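PDB 4TZM: protein HTP-2 from Caenorhabditis elegans, which binds a closure motif of HTP-3 through its HORMA domain and probably takes part in assembling the meiotic chromosome axis. Local coordinates for residues Leu156-Gln170 and Gly233-Gln245. Numbering follows the deposited sequence.
Sequences LAQLRYEGAESVRDQ and GHLRPGHHAAHMQ
In the HORMA domain of HTP-2, the link between helices 153-158 and 164-185 runs alongside the turn of the hairpin formed by strands 228-235 and 240-248, and Arg236 at that turn meets Leu159, Arg160 and Tyr161. Bent at chi2 (53°), the Arg236 side chain runs past that of Leu159 in the opposite direction and brings its guanidinium beside the backbone of 159-161. NE donates to Leu159 O at 2.8 Å, from a position tilted out of the carbonyl plane, while NH2 adds a weak bond to the same oxygen. NH1 turns back to Pro237 O, 2.9 Å away and close to the guanidinium plane, and the backbone N of Tyr161 lies over one face. NH2 also bonds to Gly136 O, just past strand 123-133, and Phe132 of that strand makes a cation-pi contact. An alanine here would remove the guanidinium and would probably leave Leu159 O without its two side-chain donors and the link less firmly tied to the turn. The backbone N of Arg236 is gripped separately by Gln170 OE1 at 3.0 Å, at the end of an extended side chain on helix 164-185. The Tyr161 ring takes Gly238 CA over one face, 4.1 Å from its centroid, with Arg236 O at its edge. Water 1 joins that oxygen to Glu162 N and Ser166 OG. Farther along, Leu159 CD2 meets His234 CD2 at 3.4 Å, and Leu156 packs CG on Ala241 CB (3.9 Å) and CD1 against His234 CB. Polar ties at the turn and apolar packing on the strands thus join an antiparallel beta-hairpin to two successive helices and the link between them within the alpha/beta HORMA fold.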
loop_
_atom_site.group_PDB
_atom_site.type_symbol
_atom_site.label_atom_id
_atom_site.label_comp_id
_atom_site.label_asym_id
_atom_site.label_seq_id
_atom_site.Cartn_x
_atom_site.Cartn_y
_atom_site.Cartn_z
ATOM N N LEU A 156 8.863 -13.124 4.528
ATOM C CA LEU A 156 8.193 -12.043 5.249
ATOM C C LEU A 156 7.505 -12.511 6.534
ATOM O O LEU A 156 7.396 -11.750 7.497
ATOM C CB LEU A 156 7.169 -11.357 4.339
ATOM C CG LEU A 156 6.697 -9.982 4.818
ATOM C CD1 LEU A 156 7.891 -9.052 4.988
ATOM C CD2 LEU A 156 5.668 -9.379 3.866
ATOM N N ALA A 157 7.040 -13.757 6.545
ATOM C CA ALA A 157 6.391 -14.318 7.726
ATOM C C ALA A 157 7.386 -14.467 8.870
ATOM O O ALA A 157 7.041 -14.272 10.036
ATOM C CB ALA A 157 5.754 -15.659 7.400
ATOM N N GLN A 158 8.622 -14.813 8.525
ATOM C CA GLN A 158 9.687 -14.980 9.507
ATOM C C GLN A 158 10.239 -13.636 9.984
ATOM O O GLN A 158 10.904 -13.562 11.018
ATOM C CB GLN A 158 10.829 -15.822 8.924
ATOM C CG GLN A 158 10.495 -17.288 8.665
ATOM C CD GLN A 158 11.708 -18.092 8.214
ATOM O OE1 GLN A 158 12.518 -17.625 7.410
ATOM N NE2 GLN A 158 11.842 -19.305 8.741
ATOM N N LEU A 159 9.965 -12.577 9.226
ATOM C CA LEU A 159 10.518 -11.259 9.527
ATOM C C LEU A 159 9.995 -10.681 10.844
ATOM O O LEU A 159 8.787 -10.590 11.060
ATOM C CB LEU A 159 10.223 -10.283 8.389
ATOM C CG LEU A 159 10.841 -8.904 8.617
ATOM C CD1 LEU A 159 12.340 -9.036 8.839
ATOM C CD2 LEU A 159 10.545 -7.981 7.455
ATOM N N ARG A 160 10.923 -10.283 11.709
ATOM C CA ARG A 160 10.608 -9.779 13.043
ATOM C C ARG A 160 10.212 -8.309 13.031
ATOM O O ARG A 160 10.609 -7.555 12.143
ATOM C CB ARG A 160 11.812 -9.950 13.967
ATOM C CG ARG A 160 11.628 -10.901 15.139
ATOM C CD ARG A 160 12.847 -10.822 16.056
ATOM N NE ARG A 160 13.113 -12.069 16.770
ATOM C CZ ARG A 160 14.217 -12.295 17.479
ATOM N NH1 ARG A 160 15.151 -11.357 17.565
ATOM N NH2 ARG A 160 14.392 -13.455 18.099
ATOM N N TYR A 161 9.441 -7.899 14.032
ATOM C CA TYR A 161 9.215 -6.480 14.265
ATOM C C TYR A 161 10.437 -5.913 14.983
ATOM O O TYR A 161 10.796 -6.374 16.065
ATOM C CB TYR A 161 7.935 -6.239 15.072
ATOM C CG TYR A 161 7.885 -4.859 15.680
ATOM C CD1 TYR A 161 7.638 -3.745 14.891
ATOM C CD2 TYR A 161 8.099 -4.668 17.038
ATOM C CE1 TYR A 161 7.600 -2.478 15.439
ATOM C CE2 TYR A 161 8.063 -3.403 17.597
ATOM C CZ TYR A 161 7.813 -2.315 16.792
ATOM O OH TYR A 161 7.776 -1.055 17.346
ATOM N N GLU A 162 11.075 -4.918 14.374
ATOM C CA GLU A 162 12.358 -4.430 14.867
ATOM C C GLU A 162 12.329 -2.986 15.363
ATOM O O GLU A 162 13.379 -2.360 15.522
ATOM C CB GLU A 162 13.426 -4.582 13.772
ATOM C CG GLU A 162 13.664 -6.015 13.308
ATOM C CD GLU A 162 14.444 -6.855 14.311
ATOM O OE1 GLU A 162 14.691 -6.379 15.438
ATOM O OE2 GLU A 162 14.818 -7.997 13.962
ATOM N N GLY A 163 11.134 -2.460 15.607
ATOM C CA GLY A 163 11.012 -1.138 16.189
ATOM C C GLY A 163 10.420 -0.108 15.248
ATOM O O GLY A 163 10.325 -0.336 14.042
ATOM N N ALA A 164 10.028 1.034 15.805
ATOM C CA ALA A 164 9.416 2.100 15.023
ATOM C C ALA A 164 10.387 2.689 14.004
ATOM O O ALA A 164 10.004 2.974 12.869
ATOM C CB ALA A 164 8.886 3.189 15.946
ATOM N N GLU A 165 11.640 2.875 14.405
ATOM C CA GLU A 165 12.618 3.480 13.511
ATOM C C GLU A 165 12.850 2.603 12.283
ATOM O O GLU A 165 13.018 3.119 11.180
ATOM C CB GLU A 165 13.936 3.751 14.246
ATOM C CG GLU A 165 13.877 4.924 15.225
ATOM C CD GLU A 165 13.847 6.282 14.535
ATOM O OE1 GLU A 165 14.095 6.340 13.312
ATOM O OE2 GLU A 165 13.578 7.295 15.218
ATOM N N SER A 166 12.836 1.285 12.464
ATOM C CA SER A 166 12.986 0.372 11.332
ATOM C C SER A 166 11.797 0.485 10.378
ATOM O O SER A 166 11.968 0.408 9.162
ATOM C CB SER A 166 13.150 -1.075 11.810
ATOM O OG SER A 166 11.939 -1.572 12.357
ATOM N N VAL A 167 10.600 0.681 10.925
ATOM C CA VAL A 167 9.411 0.863 10.095
ATOM C C VAL A 167 9.528 2.142 9.265
ATOM O O VAL A 167 9.232 2.144 8.065
ATOM C CB VAL A 167 8.116 0.910 10.943
ATOM C CG1 VAL A 167 6.913 1.128 10.055
ATOM C CG2 VAL A 167 7.951 -0.374 11.741
ATOM N N ARG A 168 9.969 3.227 9.900
ATOM C CA ARG A 168 10.207 4.490 9.194
ATOM C C ARG A 168 11.232 4.320 8.070
ATOM O O ARG A 168 11.071 4.884 6.988
ATOM C CB ARG A 168 10.671 5.576 10.175
ATOM C CG ARG A 168 11.043 6.923 9.535
ATOM C CD ARG A 168 11.587 7.892 10.588
ATOM N NE ARG A 168 12.066 9.154 10.026
ATOM C CZ ARG A 168 13.315 9.367 9.619
ATOM N NH1 ARG A 168 14.217 8.398 9.701
ATOM N NH2 ARG A 168 13.665 10.547 9.126
ATOM N N ASP A 169 12.280 3.539 8.328
ATOM C CA ASP A 169 13.280 3.237 7.305
ATOM C C ASP A 169 12.664 2.458 6.149
ATOM O O ASP A 169 12.993 2.692 4.985
ATOM C CB ASP A 169 14.446 2.430 7.886
ATOM C CG ASP A 169 15.318 3.240 8.827
ATOM O OD1 ASP A 169 15.212 4.485 8.835
ATOM O OD2 ASP A 169 16.126 2.624 9.556
ATOM N N GLN A 170 11.786 1.515 6.477
ATOM C CA GLN A 170 11.133 0.695 5.464
ATOM C C GLN A 170 10.174 1.534 4.627
ATOM O O GLN A 170 10.010 1.292 3.432
ATOM C CB GLN A 170 10.385 -0.473 6.114
ATOM C CG GLN A 170 11.283 -1.568 6.684
ATOM C CD GLN A 170 10.547 -2.486 7.649
ATOM O OE1 GLN A 170 9.405 -2.223 8.026
ATOM N NE2 GLN A 170 11.202 -3.568 8.055
ATOM N N GLY A 233 9.465 -3.133 -1.908
ATOM C CA GLY A 233 9.838 -3.207 -0.510
ATOM C C GLY A 233 8.759 -3.813 0.370
ATOM O O GLY A 233 7.729 -4.279 -0.119
ATOM N N HIS A 234 9.003 -3.799 1.676
ATOM C CA HIS A 234 8.085 -4.379 2.645
ATOM C C HIS A 234 7.895 -3.474 3.860
ATOM O O HIS A 234 8.620 -2.496 4.045
ATOM C CB HIS A 234 8.586 -5.752 3.093
ATOM C CG HIS A 234 9.891 -5.707 3.826
ATOM N ND1 HIS A 234 11.109 -5.795 3.186
ATOM C CD2 HIS A 234 10.168 -5.577 5.144
ATOM C CE1 HIS A 234 12.080 -5.725 4.080
ATOM N NE2 HIS A 234 11.536 -5.593 5.275
ATOM N N LEU A 235 6.906 -3.813 4.679
ATOM C CA LEU A 235 6.604 -3.086 5.904
ATOM C C LEU A 235 6.364 -4.098 7.016
ATOM O O LEU A 235 5.691 -5.107 6.804
ATOM C CB LEU A 235 5.378 -2.179 5.716
ATOM C CG LEU A 235 5.533 -0.977 4.777
ATOM C CD1 LEU A 235 4.188 -0.333 4.452
ATOM C CD2 LEU A 235 6.486 0.051 5.369
ATOM N N ARG A 236 6.936 -3.848 8.190
ATOM C CA ARG A 236 6.755 -4.750 9.322
ATOM C C ARG A 236 6.527 -3.956 10.602
ATOM O O ARG A 236 7.449 -3.774 11.401
ATOM C CB ARG A 236 7.968 -5.681 9.473
ATOM C CG ARG A 236 7.864 -6.754 10.574
ATOM C CD ARG A 236 6.598 -7.589 10.448
ATOM N NE ARG A 236 6.645 -8.834 11.216
ATOM C CZ ARG A 236 6.069 -9.017 12.403
ATOM N NH1 ARG A 236 5.401 -8.030 12.985
ATOM N NH2 ARG A 236 6.161 -10.191 13.010
ATOM N N PRO A 237 5.296 -3.456 10.795
ATOM C CA PRO A 237 4.945 -2.894 12.101
ATOM C C PRO A 237 4.716 -4.000 13.129
ATOM O O PRO A 237 5.072 -5.153 12.880
ATOM C CB PRO A 237 3.659 -2.113 11.820
ATOM C CG PRO A 237 3.097 -2.716 10.594
ATOM C CD PRO A 237 4.260 -3.197 9.781
ATOM N N GLY A 238 4.130 -3.649 14.268
ATOM C CA GLY A 238 3.969 -4.581 15.368
ATOM C C GLY A 238 3.250 -5.885 15.063
ATOM O O GLY A 238 3.674 -6.947 15.517
ATOM N N HIS A 239 2.160 -5.827 14.306
ATOM C CA HIS A 239 1.304 -7.003 14.187
ATOM C C HIS A 239 0.862 -7.289 12.762
ATOM O O HIS A 239 -0.008 -8.129 12.529
ATOM C CB HIS A 239 0.087 -6.841 15.101
ATOM C CG HIS A 239 0.452 -6.646 16.539
ATOM N ND1 HIS A 239 0.415 -7.665 17.463
ATOM C CD2 HIS A 239 0.901 -5.553 17.200
ATOM C CE1 HIS A 239 0.808 -7.207 18.636
ATOM N NE2 HIS A 239 1.109 -5.929 18.506
ATOM N N HIS A 240 1.476 -6.600 11.809
ATOM C CA HIS A 240 1.120 -6.766 10.413
ATOM C C HIS A 240 2.370 -6.736 9.548
ATOM O O HIS A 240 3.418 -6.254 9.976
ATOM C CB HIS A 240 0.154 -5.666 9.960
ATOM C CG HIS A 240 -1.099 -5.582 10.772
ATOM N ND1 HIS A 240 -1.143 -4.978 12.010
ATOM C CD2 HIS A 240 -2.355 -6.032 10.529
ATOM C CE1 HIS A 240 -2.372 -5.059 12.496
ATOM N NE2 HIS A 240 -3.123 -5.695 11.614
ATOM N N ALA A 241 2.252 -7.257 8.333
ATOM C CA ALA A 241 3.313 -7.139 7.344
ATOM C C ALA A 241 2.701 -6.914 5.969
ATOM O O ALA A 241 1.614 -7.412 5.679
ATOM C CB ALA A 241 4.206 -8.378 7.347
ATOM N N ALA A 242 3.401 -6.155 5.132
ATOM C CA ALA A 242 2.947 -5.899 3.775
ATOM C C ALA A 242 4.088 -6.096 2.774
ATOM O O ALA A 242 5.248 -5.807 3.079
ATOM C CB ALA A 242 2.379 -4.496 3.663
ATOM N N HIS A 243 3.758 -6.601 1.588
ATOM C CA HIS A 243 4.744 -6.759 0.524
ATOM C C HIS A 243 4.289 -6.025 -0.737
ATOM O O HIS A 243 3.226 -6.323 -1.288
ATOM C CB HIS A 243 4.977 -8.235 0.220
ATOM C CG HIS A 243 6.084 -8.479 -0.757
ATOM N ND1 HIS A 243 5.868 -9.026 -2.003
ATOM C CD2 HIS A 243 7.415 -8.243 -0.674
ATOM C CE1 HIS A 243 7.022 -9.124 -2.643
ATOM N NE2 HIS A 243 7.973 -8.654 -1.859
ATOM N N MET A 244 5.099 -5.066 -1.179
ATOM C CA MET A 244 4.787 -4.240 -2.344
ATOM C C MET A 244 5.534 -4.744 -3.583
ATOM O O MET A 244 6.750 -4.963 -3.549
ATOM C CB MET A 244 5.133 -2.771 -2.056
ATOM C CG MET A 244 4.627 -1.769 -3.091
ATOM S SD MET A 244 2.829 -1.584 -3.124
ATOM C CE MET A 244 2.622 -0.408 -4.462
ATOM N N GLN A 245 4.798 -4.939 -4.671
ATOM C CA GLN A 245 5.359 -5.500 -5.895
ATOM C C GLN A 245 4.851 -4.752 -7.118
ATOM O O GLN A 245 3.796 -4.122 -7.075
ATOM C CB GLN A 245 5.005 -6.985 -6.012
ATOM C CG GLN A 245 6.175 -7.932 -5.845
ATOM C CD GLN A 245 5.739 -9.374 -5.649
ATOM O OE1 GLN A 245 4.565 -9.650 -5.401
ATOM N NE2 GLN A 245 6.686 -10.300 -5.756
HETATM O O HOH W 1 10.062 -3.956 11.611
HETATM O O HOH W 2 10.776 -0.949 2.580
#